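Local atomic coordinates of ribose-phosphate pyrophosphokinase (Thermus thermophilus, PDB entry 7PN0), a protein that probably catalyses transfer of a pyrophosphate group from ATP to ribose 5-phosphate, giving the nucleotide precursor phosphoribosyl pyrophosphate, and is seen here with bound ADP. Residues Ala151-Thr156 with Val264-Ala269; Ala155-Leu160 with Lys280-Thr285. All coordinates share one frame; numbering follows the deposited sequence.

Contact 1 (Ala151-Thr156 with Val264-Ala269); sequences ANYFAT and VKEVAA
Y153 carries the whole of this contact from the helix side, laying its ring over A268 and reaching past it to the carboxylate of E266. Its CG stands anti to the backbone N (chi1 159°), which sends the ring out from helix 147-157 toward the strand. The methyl CB of A268 sits over the middle of one ring face, 3.7 Å from the Y153 ring centroid, a CH-pi contact nearly along the ring normal. At the far end, Y153 OH donates to E266 OE1 over 2.6 Å, a short bond lying at the ring's edge. It comes to the anti side of that oxygen, 19° out of the carboxylate plane, and ring and carboxylate planes stand 41° apart. The extended chain of E266 brings the carboxylate up to the hydroxyl, and its OE2 is left to form salt bridges with R157 and R282. E266 and A268 present the same side of strand 266-270 to the helix, while V267 between them turns away and packs on Y251. This is helix-on-sheet packing in a phosphoribosyltransferase-like alpha/beta fold: helix 147-157 lies across one face of a mainly parallel sheet. Next along the helix, F154 takes CD2 of Y153 over the centre of its ring face, 3.9 Å above the plane. F154 itself packs on Y243 and A245 of the neighbouring strand and on L179 and L183 of helix 173-183. One turn after Y153, T156 bends its OG1 back to the carbonyl O of Y153, 2.8 Å away.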
# COMPACT_ATOMS: atom_id res chain seq x y z
N ALA A 151 -42.03 2.46 4.08
CA ALA A 151 -43.16 3.42 4.14
C ALA A 151 -44.29 2.96 3.17
O ALA A 151 -45.48 2.97 3.56
CB ALA A 151 -42.65 4.81 3.86
N ASN A 152 -43.96 2.49 1.97
CA ASN A 152 -44.96 1.96 1.01
C ASN A 152 -45.74 0.81 1.64
O ASN A 152 -47.01 0.77 1.55
CB ASN A 152 -44.32 1.54 -0.31
CG ASN A 152 -45.35 1.10 -1.34
OD1 ASN A 152 -46.04 1.95 -1.89
ND2 ASN A 152 -45.47 -0.19 -1.58
N TYR A 153 -45.03 -0.13 2.27
CA TYR A 153 -45.63 -1.30 2.93
C TYR A 153 -46.70 -0.80 3.90
O TYR A 153 -47.88 -1.22 3.80
CB TYR A 153 -44.60 -2.11 3.72
CG TYR A 153 -45.21 -2.98 4.78
CD1 TYR A 153 -45.97 -4.09 4.44
CD2 TYR A 153 -45.08 -2.68 6.12
CE1 TYR A 153 -46.54 -4.90 5.41
CE2 TYR A 153 -45.68 -3.46 7.10
CZ TYR A 153 -46.42 -4.57 6.75
OH TYR A 153 -46.97 -5.35 7.74
N PHE A 154 -46.33 0.07 4.83
CA PHE A 154 -47.28 0.54 5.86
C PHE A 154 -48.45 1.27 5.17
O PHE A 154 -49.60 1.05 5.59
CB PHE A 154 -46.61 1.46 6.89
CG PHE A 154 -45.77 0.77 7.93
CD1 PHE A 154 -46.32 -0.11 8.86
CD2 PHE A 154 -44.39 1.01 7.99
CE1 PHE A 154 -45.53 -0.71 9.83
CE2 PHE A 154 -43.61 0.40 8.95
CZ PHE A 154 -44.18 -0.45 9.88
N ALA A 155 -48.19 2.16 4.23
CA ALA A 155 -49.23 2.91 3.50
C ALA A 155 -50.23 1.92 2.87
O ALA A 155 -51.41 2.28 2.79
CB ALA A 155 -48.67 3.82 2.43
N THR A 156 -49.79 0.71 2.47
CA THR A 156 -50.72 -0.27 1.83
C THR A 156 -51.37 -1.21 2.84
O THR A 156 -52.23 -1.99 2.39
CB THR A 156 -50.04 -1.08 0.74
OG1 THR A 156 -49.10 -1.96 1.34
CG2 THR A 156 -49.42 -0.19 -0.30
N VAL A 264 -48.13 -8.88 18.21
CA VAL A 264 -47.81 -8.08 16.99
C VAL A 264 -48.65 -8.61 15.81
O VAL A 264 -48.69 -9.82 15.61
CB VAL A 264 -46.30 -8.09 16.67
CG1 VAL A 264 -45.79 -9.47 16.28
CG2 VAL A 264 -45.94 -7.04 15.64
N LYS A 265 -49.27 -7.72 15.04
CA LYS A 265 -50.17 -8.16 13.96
C LYS A 265 -49.37 -8.78 12.84
O LYS A 265 -49.84 -9.73 12.20
CB LYS A 265 -50.96 -6.99 13.38
CG LYS A 265 -52.16 -6.59 14.23
CD LYS A 265 -53.13 -7.75 14.41
CE LYS A 265 -54.43 -7.34 15.06
NZ LYS A 265 -55.43 -8.42 14.92
N GLU A 266 -48.27 -8.13 12.50
CA GLU A 266 -47.50 -8.54 11.32
C GLU A 266 -46.09 -7.99 11.46
O GLU A 266 -45.93 -6.91 12.07
CB GLU A 266 -48.17 -8.00 10.07
CG GLU A 266 -47.67 -8.59 8.80
CD GLU A 266 -48.62 -8.32 7.65
OE1 GLU A 266 -48.43 -7.35 6.94
OE2 GLU A 266 -49.58 -9.08 7.50
N VAL A 267 -45.15 -8.69 10.85
CA VAL A 267 -43.73 -8.28 10.85
C VAL A 267 -43.25 -8.38 9.40
O VAL A 267 -43.29 -9.50 8.84
CB VAL A 267 -42.90 -9.14 11.80
CG1 VAL A 267 -41.44 -8.68 11.82
CG2 VAL A 267 -43.50 -9.13 13.21
N ALA A 268 -42.86 -7.26 8.84
CA ALA A 268 -42.39 -7.16 7.45
C ALA A 268 -40.89 -6.87 7.47
O ALA A 268 -40.45 -6.06 8.31
CB ALA A 268 -43.14 -6.08 6.72
N ALA A 269 -40.16 -7.47 6.54
CA ALA A 269 -38.72 -7.23 6.34
C ALA A 269 -38.44 -7.43 4.86
O ALA A 269 -39.28 -8.05 4.17
CB ALA A 269 -37.94 -8.14 7.21

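Contact 2 (Ala155-Leu160 with Lys280-Thr285); sequences ATRVDL and KLRTLT
One face of the R282 guanidinium is met by the methylene CD of R157, and the R157 guanidinium in turn has R282 NH1 at its edge, near its plane. The two flat groups are therefore not stacked: their planes are 36° apart, and one arginine lays its aliphatic chain over the other's charged head. The touch is tight, with R157 CD 3.2 Å from R282 NH2 and 3.8 Å from R282 CZ. R157 NH1 and R282 NH1 also come within 3.3 Å of each other; both are donors, and no bond joins them. What probably lets them lie so close is E266 OE2, which each NH1 meets in a salt bridge, so that one carboxylate oxygen is gripped from two arginines and probably offsets much of their mutual charge. R157 pays for its position with a sharply folded chain: chi3 is 14°, close to eclipsed, which folds NE back toward CB and turns the guanidinium to the glutamate. With chi1 at -162°, the R282 chain leaves the strand toward the helix, then bends to bring its own head under R157 CD. Cutting R157 back to an alanine would probably leave E266 OE2 without one of its two arginine salt bridges and bare the guanidinium face that R157 CD now covers. The pair lies at the surface, where the C-terminal end of helix 147-157 comes near strand 281-284, an outermost strand of the sheet within this chain, and R157 reaches across to R282. R157 and V158 also rest on Y243 of strand 241-246, while R282 and L284 pack against A268 of the adjoining strand 266-270.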
# COMPACT_ATOMS: atom_id res chain seq x y z
N ALA A 155 -48.19 2.16 4.23
CA ALA A 155 -49.23 2.91 3.50
C ALA A 155 -50.23 1.92 2.87
O ALA A 155 -51.41 2.28 2.79
CB ALA A 155 -48.67 3.82 2.43
N THR A 156 -49.79 0.71 2.47
CA THR A 156 -50.72 -0.27 1.83
C THR A 156 -51.37 -1.21 2.84
O THR A 156 -52.23 -1.99 2.39
CB THR A 156 -50.04 -1.08 0.74
OG1 THR A 156 -49.10 -1.96 1.34
CG2 THR A 156 -49.42 -0.19 -0.30
N ARG A 157 -51.02 -1.17 4.12
CA ARG A 157 -51.41 -2.23 5.09
C ARG A 157 -52.24 -1.69 6.25
O ARG A 157 -52.96 -2.52 6.86
CB ARG A 157 -50.20 -2.94 5.70
CG ARG A 157 -49.79 -4.18 4.92
CD ARG A 157 -50.46 -5.52 5.29
NE ARG A 157 -51.63 -5.41 6.12
CZ ARG A 157 -52.20 -6.42 6.77
NH1 ARG A 157 -51.71 -7.64 6.71
NH2 ARG A 157 -53.28 -6.18 7.49
N VAL A 158 -52.05 -0.44 6.65
CA VAL A 158 -52.57 0.04 7.95
C VAL A 158 -53.47 1.24 7.71
O VAL A 158 -53.36 1.93 6.69
CB VAL A 158 -51.46 0.35 8.99
CG1 VAL A 158 -50.52 -0.83 9.23
CG2 VAL A 158 -50.69 1.60 8.62
N ASP A 159 -54.33 1.46 8.70
CA ASP A 159 -55.25 2.60 8.82
C ASP A 159 -54.44 3.85 9.18
O ASP A 159 -54.23 4.13 10.40
CB ASP A 159 -56.28 2.25 9.89
CG ASP A 159 -57.33 3.32 10.04
OD1 ASP A 159 -57.44 4.19 9.09
OD2 ASP A 159 -58.02 3.26 11.11
N LEU A 160 -54.04 4.62 8.18
CA LEU A 160 -53.19 5.80 8.42
C LEU A 160 -53.96 6.86 9.23
O LEU A 160 -53.27 7.63 9.95
CB LEU A 160 -52.71 6.35 7.07
CG LEU A 160 -51.68 5.47 6.35
CD1 LEU A 160 -51.26 6.14 5.06
CD2 LEU A 160 -50.47 5.18 7.23
N LYS A 280 -47.23 -14.60 10.46
CA LYS A 280 -47.38 -13.12 10.51
C LYS A 280 -46.20 -12.44 9.79
O LYS A 280 -46.12 -11.20 9.84
CB LYS A 280 -47.52 -12.69 11.96
CG LYS A 280 -48.66 -13.39 12.69
CD LYS A 280 -49.00 -12.78 14.02
CE LYS A 280 -48.07 -13.26 15.12
NZ LYS A 280 -48.18 -12.43 16.34
N LEU A 281 -45.34 -13.21 9.13
CA LEU A 281 -44.15 -12.63 8.43
C LEU A 281 -44.52 -12.20 7.01
O LEU A 281 -45.18 -12.95 6.33
CB LEU A 281 -43.02 -13.66 8.48
CG LEU A 281 -42.54 -14.04 9.89
CD1 LEU A 281 -41.31 -14.92 9.79
CD2 LEU A 281 -42.25 -12.81 10.73
N ARG A 282 -44.13 -11.01 6.58
CA ARG A 282 -44.33 -10.49 5.21
C ARG A 282 -42.96 -10.09 4.61
O ARG A 282 -42.09 -9.60 5.38
CB ARG A 282 -45.26 -9.29 5.25
CG ARG A 282 -45.89 -8.94 3.90
CD ARG A 282 -47.16 -9.73 3.63
NE ARG A 282 -48.24 -8.85 3.17
CZ ARG A 282 -49.47 -8.79 3.71
NH1 ARG A 282 -49.82 -9.56 4.73
NH2 ARG A 282 -50.37 -7.97 3.19
N THR A 283 -42.80 -10.29 3.31
CA THR A 283 -41.56 -9.95 2.59
C THR A 283 -41.75 -8.72 1.70
O THR A 283 -42.75 -8.65 0.98
CB THR A 283 -41.06 -11.14 1.79
OG1 THR A 283 -40.79 -12.20 2.71
CG2 THR A 283 -39.80 -10.80 1.01
N LEU A 284 -40.80 -7.79 1.76
CA LEU A 284 -40.79 -6.56 0.94
C LEU A 284 -39.56 -6.69 0.03
O LEU A 284 -38.41 -6.51 0.51
CB LEU A 284 -40.69 -5.31 1.83
CG LEU A 284 -41.59 -5.26 3.07
CD1 LEU A 284 -41.29 -4.01 3.89
CD2 LEU A 284 -43.08 -5.30 2.67
N THR A 285 -39.76 -7.07 -1.22
CA THR A 285 -38.60 -7.40 -2.08
C THR A 285 -37.81 -6.12 -2.40
O THR A 285 -38.40 -5.07 -2.67
CB THR A 285 -38.99 -8.21 -3.32
OG1 THR A 285 -37.69 -8.53 -3.84
CG2 THR A 285 -39.85 -7.47 -4.31

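The two contacts are close neighbours, their centres about 3 Å apart. Both start from helix 147-157, sharing A155 and T156, and both cross more than a hundred residues of chain to reach adjacent parallel strands, 266-270 in contact 1 and then 281-284 in contact 2. Contact 1 is buried, whereas contact 2 lies nearer the surface by the helix's C-terminal end. E266 is common to both, and a probable hydrogen bond of 2.8 Å joins K280 NZ to V264 O. Y153 CD1 also packs 3.6 Å from L284 CD2. Together they mark where helix 147-157 packs on the 266-270 and 281-284 edge of the sheet in the C-terminal half of the chain.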